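Local coordinates for short-chain dehydrogenase/reductase SDR (Burkholderia phymatum, PDB 5IG2), which binds NAD and, as a member of the short-chain dehydrogenase/reductase family, probably uses it to oxidise a CH-OH group or reduce the corresponding carbonyl, at residues B[38-43]-B[62-67]; B[99-104]-B[116-121]; B[197-202]-B[261-266]. One frame throughout, in Å; residues are numbered along the deposited sequence.

Interaction 1: B[38-43]-B[62-67]; sequences GMKLVL and GAEVIG
Met39 meets the segment 62-67 through its carbonyl: a water donates a hydrogen bond to Met39 O and accepts one from Glu64 N, spanning the gap just before the strands pair directly. Its side chain turns to the other side of the chain, onto Ala17 and Phe12. Lys40 and Glu64 lie side by side and point the same way, both extended beyond CG. What touches is the shaft of the lysine, CE against Glu64 OE2 at 3.6 Å, while Lys40 NZ stays 4.5 Å from Glu64 OE2, too far for a salt bridge. A second water accepts from Lys40 NZ and makes a weak bond to Glu64 OE1, consistent with charges that attract across a hydrated edge. From Leu41 on the strands pair as part of the beta-alpha-beta unit 40-45, 48-60, 65-69 in the Rossmann fold, and the axes of strands 40-43 and 65-67 lie 6° from parallel; 65-69 is the outermost strand at this end of the sheet within the chain. Leu41 bonds on both sides of Val65: Leu41 N gives to Glu64 O (2.8 Å), and Leu41 O receives Ile66 N (2.9 Å), while the CA-H of Val65 also points at Leu41 O. Its CB rests on Val65 CG2, on the face covered by Leu58 of helix 48-60. Val42 turns to the other face, under Leu81 and Phe89 of helix 75-89, and both its methyls meet the CG1-CD1 arm of Ile66, each about 4.1 Å from Ile66 CG1. That arm starts between the backbone N and the carbonyl carbon of Ile66 (chi1 65°). Leu43 N gives to Ile66 O in a nearly straight bond, 173° at the hydrogen. Returning to the helix 48-60 face, Leu43 CD1 reaches Val65 CG2 at 3.7 Å, the two side chains crossing at a slant.

Interaction 2: B[99-104]-B[116-121]; sequences AGVGAG and AWVFGV. With NAD (nicotinamide-adenine-dinucleotide), chain F.
The adenine side of the NAD pocket is built here: Val101 and Val121 touch each other and the adenine, with Ala99 beside them on the segment that follows strand 94-97. Val101 is the centre of the contact. Its CG2 sits over one face of the Trp117 indole as a CH-pi contact, 3.8 Å from the centroid of the five-membered ring, and its CB comes to 3.5 Å from Trp117 CZ2. Trp117 CG stands anti to the backbone N (chi1 177°), the start of the arm that carries the indole. Val101 CG2 also packs on Val118 CA and Val121 CB, while Val101 CG1 lies 3.6 Å from NAD N7A. Val121 splits its methyls: CG1 is against Gly100 CA at 3.8 Å, and CG2 is 3.6 Å from NAD N6A. Ala99 CB meets the purine at NAD N3A, 3.5 Å away. At Gly100 a CB would run into NAD O3D, so the bare backbone lets the nicotinamide ribose come close. Further along, Gly102 O lies 3.4 Å from Trp117 CZ3, and Ala103 CB touches Val118 CG2. The polar link is a water that donates to both Ala99 O and Val121 O, linking the loop after strand 94-97 to helix 112-140. Outside the segments, Thr20 OG1 bonds to Ala99 N and Asn122 OD1 to Val101 N. Helix 112-140 thus lies with Val121 and Trp117 toward the segment after strand 94-97, Val118 against Ile163 and Ser167 of helix 162-185, and Phe119 packed on Phe119 of a second subunit.

Interaction 3: B[197-202]-B[261-266]; sequences AFVPTG and LTHPAI. With NAD (nicotinamide-adenine-dinucleotide), chain F.
A single imidazole makes nearly the whole of this contact: His263 lays a face against Ala197 and turns an edge to Val199, and neither segment forms a regular helix or strand where they meet. Ala197 CB stands over one face, 3.8 Å from the centroid of the His263 ring as a CH-pi contact, displaced toward the rim so that His263 CG is its nearest ring atom at 3.5 Å. Val199 CG2 approaches near the ring plane, 3.5 Å from His263 CE1. His263 CG lies anti to the carbonyl carbon and beside the backbone N (chi1 -62°). Both ring nitrogens have polar neighbours. His263 ND1 shares a hydrogen bond of 2.8 Å with Thr262 OG1, the residue before it. His263 NE2 meets in its plane a water that donates to Phe198 O, a bridge between the ring and the backbone of 197-202. The Val199 side chain also touches Val245 of helix 242-254 and Phe26 of helix 25-36, and the Phe198 side chain packs on Leu231 and Val235 of helix 222-236. The segment 197-202 also holds the cofactor. Val199 grips the carboxamide by two backbone bonds, Val199 N giving to NAD O7N at 2.8 Å and NAD N7N giving to Val199 O at 3.1 Å. Thr201 OG1 donates to NAD O2N (2.6 Å), and Gly202 N to NAD O2A (2.9 Å), one bond to each phosphate. The paired carboxamide bonds should hold the amide in one rotation and so restrict how the nicotinamide turns, while the histidine, meeting Ala197, Val199 and the water on the Phe198 carbonyl, is a second-shell group to that site.

The three contacts follow one another along the chain and do not touch. Interaction 1 is partly buried and belongs to the edge of the sheet: backbone bonds in parallel register, apolar side chains on both faces, and a water-linked lysine and glutamate at its exposed end. Interactions 2 and 3 lie deeper, with nearest atoms about 7 Å apart, and both line the same NAD. Interaction 2 is buried and chiefly apolar, flanking the adenine; interaction 3 is partly buried and more polar, with backbone bonds to the nicotinamide amide and a water-linked histidine. Waters bridge all three, but direct strand pairing occurs in interaction 1 alone.

Interaction 1: B[38-43]-B[62-67]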
# COMPACT_ATOMS: atom_id res chain seq x y z
N GLY B 38 21.23 36.72 -21.44
CA GLY B 38 22.66 36.94 -21.44
C GLY B 38 23.09 38.32 -21.03
O GLY B 38 24.23 38.70 -21.31
N MET B 39 22.22 39.08 -20.38
CA MET B 39 22.59 40.42 -19.92
C MET B 39 23.41 40.35 -18.64
O MET B 39 23.24 39.45 -17.81
CB MET B 39 21.35 41.27 -19.68
CG MET B 39 20.37 41.34 -20.83
SD MET B 39 19.27 42.76 -20.63
CE MET B 39 20.43 44.06 -21.09
N LYS B 40 24.33 41.30 -18.49
CA LYS B 40 25.00 41.55 -17.22
C LYS B 40 24.10 42.41 -16.35
O LYS B 40 23.46 43.34 -16.85
CB LYS B 40 26.34 42.23 -17.46
CG LYS B 40 27.27 41.43 -18.37
CD LYS B 40 28.44 42.25 -18.86
CE LYS B 40 29.31 41.44 -19.80
NZ LYS B 40 30.58 42.13 -20.12
N LEU B 41 24.02 42.09 -15.06
CA LEU B 41 22.98 42.65 -14.20
C LEU B 41 23.58 43.48 -13.08
O LEU B 41 24.49 43.02 -12.37
CB LEU B 41 22.10 41.55 -13.59
CG LEU B 41 21.40 40.64 -14.59
CD1 LEU B 41 20.66 39.54 -13.85
CD2 LEU B 41 20.45 41.45 -15.48
N VAL B 42 23.05 44.69 -12.90
CA VAL B 42 23.32 45.54 -11.74
C VAL B 42 21.99 45.72 -11.02
O VAL B 42 21.09 46.42 -11.51
CB VAL B 42 23.92 46.90 -12.15
CG1 VAL B 42 24.20 47.76 -10.92
CG2 VAL B 42 25.20 46.67 -12.96
N LEU B 43 21.83 45.07 -9.87
CA LEU B 43 20.55 44.99 -9.18
C LEU B 43 20.57 45.85 -7.93
O LEU B 43 21.52 45.78 -7.14
CB LEU B 43 20.21 43.54 -8.84
CG LEU B 43 20.23 42.56 -10.02
CD1 LEU B 43 19.74 41.18 -9.60
CD2 LEU B 43 19.42 43.09 -11.19
N GLY B 62 24.31 31.14 -13.06
CA GLY B 62 25.27 31.52 -14.07
C GLY B 62 25.29 32.98 -14.50
O GLY B 62 26.05 33.32 -15.42
N ALA B 63 24.51 33.86 -13.86
CA ALA B 63 24.49 35.26 -14.27
C ALA B 63 25.77 35.97 -13.83
O ALA B 63 26.37 35.65 -12.81
CB ALA B 63 23.28 35.98 -13.67
N GLU B 64 26.17 36.96 -14.64
CA GLU B 64 27.09 38.01 -14.20
C GLU B 64 26.26 39.12 -13.57
O GLU B 64 25.55 39.84 -14.27
CB GLU B 64 27.89 38.59 -15.36
CG GLU B 64 28.99 37.73 -15.89
CD GLU B 64 29.77 38.48 -16.95
OE1 GLU B 64 30.60 39.34 -16.58
OE2 GLU B 64 29.53 38.23 -18.15
N VAL B 65 26.35 39.26 -12.25
CA VAL B 65 25.42 40.10 -11.50
C VAL B 65 26.15 40.70 -10.31
O VAL B 65 26.98 40.04 -9.68
CB VAL B 65 24.19 39.28 -11.06
CG1 VAL B 65 24.61 38.03 -10.31
CG2 VAL B 65 23.25 40.12 -10.19
N ILE B 66 25.86 41.97 -10.02
CA ILE B 66 26.22 42.57 -8.74
C ILE B 66 24.96 43.15 -8.11
O ILE B 66 24.02 43.56 -8.81
CB ILE B 66 27.31 43.66 -8.87
CG1 ILE B 66 26.79 44.86 -9.68
CG2 ILE B 66 28.58 43.09 -9.46
CD1 ILE B 66 27.72 46.05 -9.69
N GLY B 67 24.94 43.15 -6.78
CA GLY B 67 23.85 43.74 -6.03
C GLY B 67 24.33 44.92 -5.21
O GLY B 67 25.35 44.82 -4.52
O HOH W 1 24.69 37.26 -17.18
O HOH W 2 32.40 41.94 -17.72

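Interaction 2: B[99-104]-B[116-121]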
# COMPACT_ATOMS: atom_id res chain seq x y z
N ALA B 99 11.56 50.50 -8.76
CA ALA B 99 11.20 50.56 -7.34
C ALA B 99 10.00 51.46 -7.13
O ALA B 99 9.85 52.50 -7.78
CB ALA B 99 12.38 51.07 -6.50
N GLY B 100 9.13 51.06 -6.21
CA GLY B 100 7.96 51.86 -5.90
C GLY B 100 7.34 51.41 -4.60
O GLY B 100 7.57 50.29 -4.13
N VAL B 101 6.57 52.33 -4.00
CA VAL B 101 5.85 52.08 -2.76
C VAL B 101 4.45 52.67 -2.92
O VAL B 101 4.13 53.30 -3.94
CB VAL B 101 6.55 52.68 -1.52
CG1 VAL B 101 7.92 52.07 -1.33
CG2 VAL B 101 6.66 54.21 -1.64
N GLY B 102 3.62 52.48 -1.91
CA GLY B 102 2.27 53.03 -1.95
C GLY B 102 1.70 53.25 -0.57
O GLY B 102 2.20 52.73 0.43
N ALA B 103 0.63 54.04 -0.54
CA ALA B 103 -0.18 54.25 0.65
C ALA B 103 -1.58 54.60 0.18
O ALA B 103 -1.76 55.12 -0.92
CB ALA B 103 0.39 55.38 1.52
N GLY B 104 -2.57 54.30 1.01
CA GLY B 104 -3.96 54.51 0.62
C GLY B 104 -4.76 55.17 1.73
O GLY B 104 -4.24 55.49 2.80
N ALA B 116 5.68 62.57 1.23
CA ALA B 116 7.13 62.59 1.03
C ALA B 116 7.67 61.20 0.71
O ALA B 116 8.58 61.05 -0.12
CB ALA B 116 7.82 63.15 2.27
N TRP B 117 7.15 60.17 1.37
CA TRP B 117 7.64 58.81 1.16
C TRP B 117 7.32 58.34 -0.26
O TRP B 117 8.22 57.95 -1.01
CB TRP B 117 7.02 57.87 2.19
CG TRP B 117 7.41 56.41 2.01
CD1 TRP B 117 8.64 55.92 1.69
CD2 TRP B 117 6.54 55.28 2.14
NE1 TRP B 117 8.60 54.54 1.63
CE2 TRP B 117 7.32 54.12 1.90
CE3 TRP B 117 5.18 55.12 2.44
CZ2 TRP B 117 6.79 52.83 1.95
CZ3 TRP B 117 4.65 53.83 2.49
CH2 TRP B 117 5.45 52.70 2.24
N VAL B 118 6.04 58.38 -0.63
CA VAL B 118 5.62 57.85 -1.93
C VAL B 118 6.25 58.65 -3.06
O VAL B 118 6.73 58.08 -4.05
CB VAL B 118 4.09 57.84 -2.04
CG1 VAL B 118 3.65 57.29 -3.40
CG2 VAL B 118 3.48 57.04 -0.90
N PHE B 119 6.26 59.97 -2.95
CA PHE B 119 6.81 60.75 -4.04
C PHE B 119 8.33 60.64 -4.09
O PHE B 119 8.92 60.69 -5.18
CB PHE B 119 6.35 62.21 -3.94
CG PHE B 119 5.08 62.47 -4.70
CD1 PHE B 119 3.86 62.02 -4.20
CD2 PHE B 119 5.10 63.10 -5.94
CE1 PHE B 119 2.68 62.23 -4.91
CE2 PHE B 119 3.92 63.32 -6.65
CZ PHE B 119 2.71 62.88 -6.13
N GLY B 120 8.97 60.44 -2.94
CA GLY B 120 10.41 60.27 -2.94
C GLY B 120 10.85 59.03 -3.69
O GLY B 120 11.84 59.05 -4.43
N VAL B 121 10.13 57.92 -3.52
CA VAL B 121 10.49 56.71 -4.24
C VAL B 121 9.95 56.75 -5.66
O VAL B 121 10.69 56.56 -6.63
CB VAL B 121 9.99 55.46 -3.50
CG1 VAL B 121 10.46 54.19 -4.24
CG2 VAL B 121 10.45 55.48 -2.03
PA NAD F . 7.51 44.79 -4.72
O1A NAD F . 7.26 45.23 -3.33
O2A NAD F . 7.45 43.27 -4.90
O5B NAD F . 8.88 45.33 -5.32
C5B NAD F . 9.25 46.71 -5.19
C4B NAD F . 10.64 46.74 -4.61
O4B NAD F . 11.08 48.11 -4.49
C3B NAD F . 10.79 46.10 -3.22
O3B NAD F . 11.79 45.08 -3.21
C2B NAD F . 11.22 47.28 -2.32
O2B NAD F . 12.14 46.89 -1.31
C1B NAD F . 11.89 48.19 -3.34
N9A NAD F . 11.98 49.59 -2.92
C8A NAD F . 11.04 50.32 -2.25
N7A NAD F . 11.45 51.52 -1.90
C5A NAD F . 12.75 51.58 -2.38
C6A NAD F . 13.73 52.58 -2.32
N6A NAD F . 13.59 53.73 -1.65
N1A NAD F . 14.92 52.33 -2.93
C2A NAD F . 15.09 51.15 -3.54
N3A NAD F . 14.24 50.12 -3.64
C4A NAD F . 13.08 50.40 -3.02
O3 NAD F . 6.44 45.46 -5.69
PN NAD F . 6.32 45.50 -7.28
O1N NAD F . 7.29 44.55 -7.89
O2N NAD F . 4.89 45.37 -7.60
O5D NAD F . 6.78 47.00 -7.53
C5D NAD F . 7.52 47.38 -8.71
C4D NAD F . 6.82 48.55 -9.35
O4D NAD F . 5.59 48.12 -9.98
C3D NAD F . 6.45 49.70 -8.41
O3D NAD F . 6.77 50.94 -9.01
C2D NAD F . 4.93 49.56 -8.29
O2D NAD F . 4.33 50.81 -7.98
C1D NAD F . 4.61 49.08 -9.70
N1N NAD F . 3.23 48.45 -9.92
C2N NAD F . 2.90 47.34 -9.23
C3N NAD F . 1.68 46.72 -9.44
C7N NAD F . 1.31 45.41 -8.83
O7N NAD F . 0.12 45.08 -8.78
N7N NAD F . 2.27 44.69 -8.26
C4N NAD F . 0.82 47.27 -10.38
C5N NAD F . 1.18 48.40 -11.09
C6N NAD F . 2.40 48.98 -10.84
O HOH W 3 11.60 54.61 -8.43

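Interaction 3: B[197-202]-B[261-266]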
# COMPACT_ATOMS: atom_id res chain seq x y z
N ALA B 197 -1.69 46.38 -14.40
CA ALA B 197 -2.72 46.24 -13.38
C ALA B 197 -2.19 45.32 -12.29
O ALA B 197 -1.00 44.98 -12.25
CB ALA B 197 -4.03 45.74 -13.99
N PHE B 198 -3.06 44.88 -11.38
CA PHE B 198 -2.60 44.17 -10.19
C PHE B 198 -1.90 42.86 -10.55
O PHE B 198 -2.41 42.06 -11.35
CB PHE B 198 -3.77 43.89 -9.25
CG PHE B 198 -4.53 45.12 -8.87
CD1 PHE B 198 -3.97 46.05 -8.00
CD2 PHE B 198 -5.81 45.34 -9.36
CE1 PHE B 198 -4.68 47.18 -7.64
CE2 PHE B 198 -6.51 46.46 -9.01
CZ PHE B 198 -5.95 47.38 -8.15
N VAL B 199 -0.73 42.64 -9.95
CA VAL B 199 0.09 41.44 -10.14
C VAL B 199 0.58 41.00 -8.76
O VAL B 199 0.97 41.87 -7.96
CB VAL B 199 1.29 41.72 -11.06
CG1 VAL B 199 2.20 40.51 -11.15
CG2 VAL B 199 0.81 42.14 -12.44
N PRO B 200 0.59 39.67 -8.42
CA PRO B 200 1.11 39.26 -7.11
C PRO B 200 2.57 39.64 -6.90
O PRO B 200 3.47 39.05 -7.50
CB PRO B 200 0.93 37.73 -7.12
CG PRO B 200 -0.16 37.48 -8.09
CD PRO B 200 0.02 38.53 -9.16
N THR B 201 2.81 40.64 -6.05
CA THR B 201 4.15 41.06 -5.64
C THR B 201 4.08 41.46 -4.17
O THR B 201 3.09 41.19 -3.48
CB THR B 201 4.67 42.25 -6.47
OG1 THR B 201 3.87 43.40 -6.17
CG2 THR B 201 4.63 41.96 -7.96
N GLY B 202 5.12 42.14 -3.69
CA GLY B 202 5.14 42.69 -2.35
C GLY B 202 4.61 44.10 -2.23
O GLY B 202 4.73 44.69 -1.15
N LEU B 261 1.08 48.22 -21.91
CA LEU B 261 -0.12 47.93 -21.12
C LEU B 261 -0.25 46.42 -21.08
O LEU B 261 -0.85 45.81 -21.96
CB LEU B 261 -1.36 48.59 -21.74
CG LEU B 261 -1.74 49.99 -21.28
CD1 LEU B 261 -0.57 50.96 -21.38
CD2 LEU B 261 -2.92 50.51 -22.10
N THR B 262 0.32 45.81 -20.04
CA THR B 262 0.28 44.36 -19.90
C THR B 262 -1.12 43.83 -19.65
O THR B 262 -1.37 42.64 -19.89
CB THR B 262 1.20 43.93 -18.77
OG1 THR B 262 0.78 44.59 -17.56
CG2 THR B 262 2.64 44.34 -19.07
N HIS B 263 -2.03 44.65 -19.14
CA HIS B 263 -3.40 44.25 -18.82
C HIS B 263 -4.36 45.10 -19.65
O HIS B 263 -4.96 46.06 -19.14
CB HIS B 263 -3.69 44.42 -17.32
CG HIS B 263 -2.84 43.58 -16.43
ND1 HIS B 263 -1.51 43.85 -16.19
CD2 HIS B 263 -3.14 42.50 -15.67
CE1 HIS B 263 -1.02 42.95 -15.34
NE2 HIS B 263 -2.00 42.12 -15.01
N PRO B 264 -4.54 44.78 -20.93
CA PRO B 264 -5.36 45.64 -21.79
C PRO B 264 -6.83 45.65 -21.42
O PRO B 264 -7.57 46.53 -21.89
CB PRO B 264 -5.15 45.04 -23.19
CG PRO B 264 -4.83 43.61 -22.93
CD PRO B 264 -4.02 43.61 -21.66
N ALA B 265 -7.29 44.74 -20.57
CA ALA B 265 -8.65 44.82 -20.08
C ALA B 265 -8.93 46.15 -19.39
O ALA B 265 -10.10 46.54 -19.26
CB ALA B 265 -8.95 43.65 -19.14
N ILE B 266 -7.89 46.86 -18.93
CA ILE B 266 -8.07 48.15 -18.28
C ILE B 266 -8.60 49.22 -19.23
O ILE B 266 -9.06 50.28 -18.78
CB ILE B 266 -6.74 48.63 -17.66
CG1 ILE B 266 -6.98 49.65 -16.54
CG2 ILE B 266 -5.82 49.25 -18.73
CD1 ILE B 266 -7.61 49.04 -15.29
PA NAD F . 7.51 44.79 -4.72
O1A NAD F . 7.26 45.23 -3.33
O2A NAD F . 7.45 43.27 -4.90
O5B NAD F . 8.88 45.33 -5.32
C5B NAD F . 9.25 46.71 -5.19
C4B NAD F . 10.64 46.74 -4.61
O4B NAD F . 11.08 48.11 -4.49
C3B NAD F . 10.79 46.10 -3.22
O3B NAD F . 11.79 45.08 -3.21
C2B NAD F . 11.22 47.28 -2.32
O2B NAD F . 12.14 46.89 -1.31
C1B NAD F . 11.89 48.19 -3.34
N9A NAD F . 11.98 49.59 -2.92
C8A NAD F . 11.04 50.32 -2.25
N7A NAD F . 11.45 51.52 -1.90
C5A NAD F . 12.75 51.58 -2.38
C6A NAD F . 13.73 52.58 -2.32
N6A NAD F . 13.59 53.73 -1.65
N1A NAD F . 14.92 52.33 -2.93
C2A NAD F . 15.09 51.15 -3.54
N3A NAD F . 14.24 50.12 -3.64
C4A NAD F . 13.08 50.40 -3.02
O3 NAD F . 6.44 45.46 -5.69
PN NAD F . 6.32 45.50 -7.28
O1N NAD F . 7.29 44.55 -7.89
O2N NAD F . 4.89 45.37 -7.60
O5D NAD F . 6.78 47.00 -7.53
C5D NAD F . 7.52 47.38 -8.71
C4D NAD F . 6.82 48.55 -9.35
O4D NAD F . 5.59 48.12 -9.98
C3D NAD F . 6.45 49.70 -8.41
O3D NAD F . 6.77 50.94 -9.01
C2D NAD F . 4.93 49.56 -8.29
O2D NAD F . 4.33 50.81 -7.98
C1D NAD F . 4.61 49.08 -9.70
N1N NAD F . 3.23 48.45 -9.92
C2N NAD F . 2.90 47.34 -9.23
C3N NAD F . 1.68 46.72 -9.44
C7N NAD F . 1.31 45.41 -8.83
O7N NAD F . 0.12 45.08 -8.78
N7N NAD F . 2.27 44.69 -8.26
C4N NAD F . 0.82 47.27 -10.38
C5N NAD F . 1.18 48.40 -11.09
C6N NAD F . 2.40 48.98 -10.84
O HOH W 4 -2.05 40.14 -13.01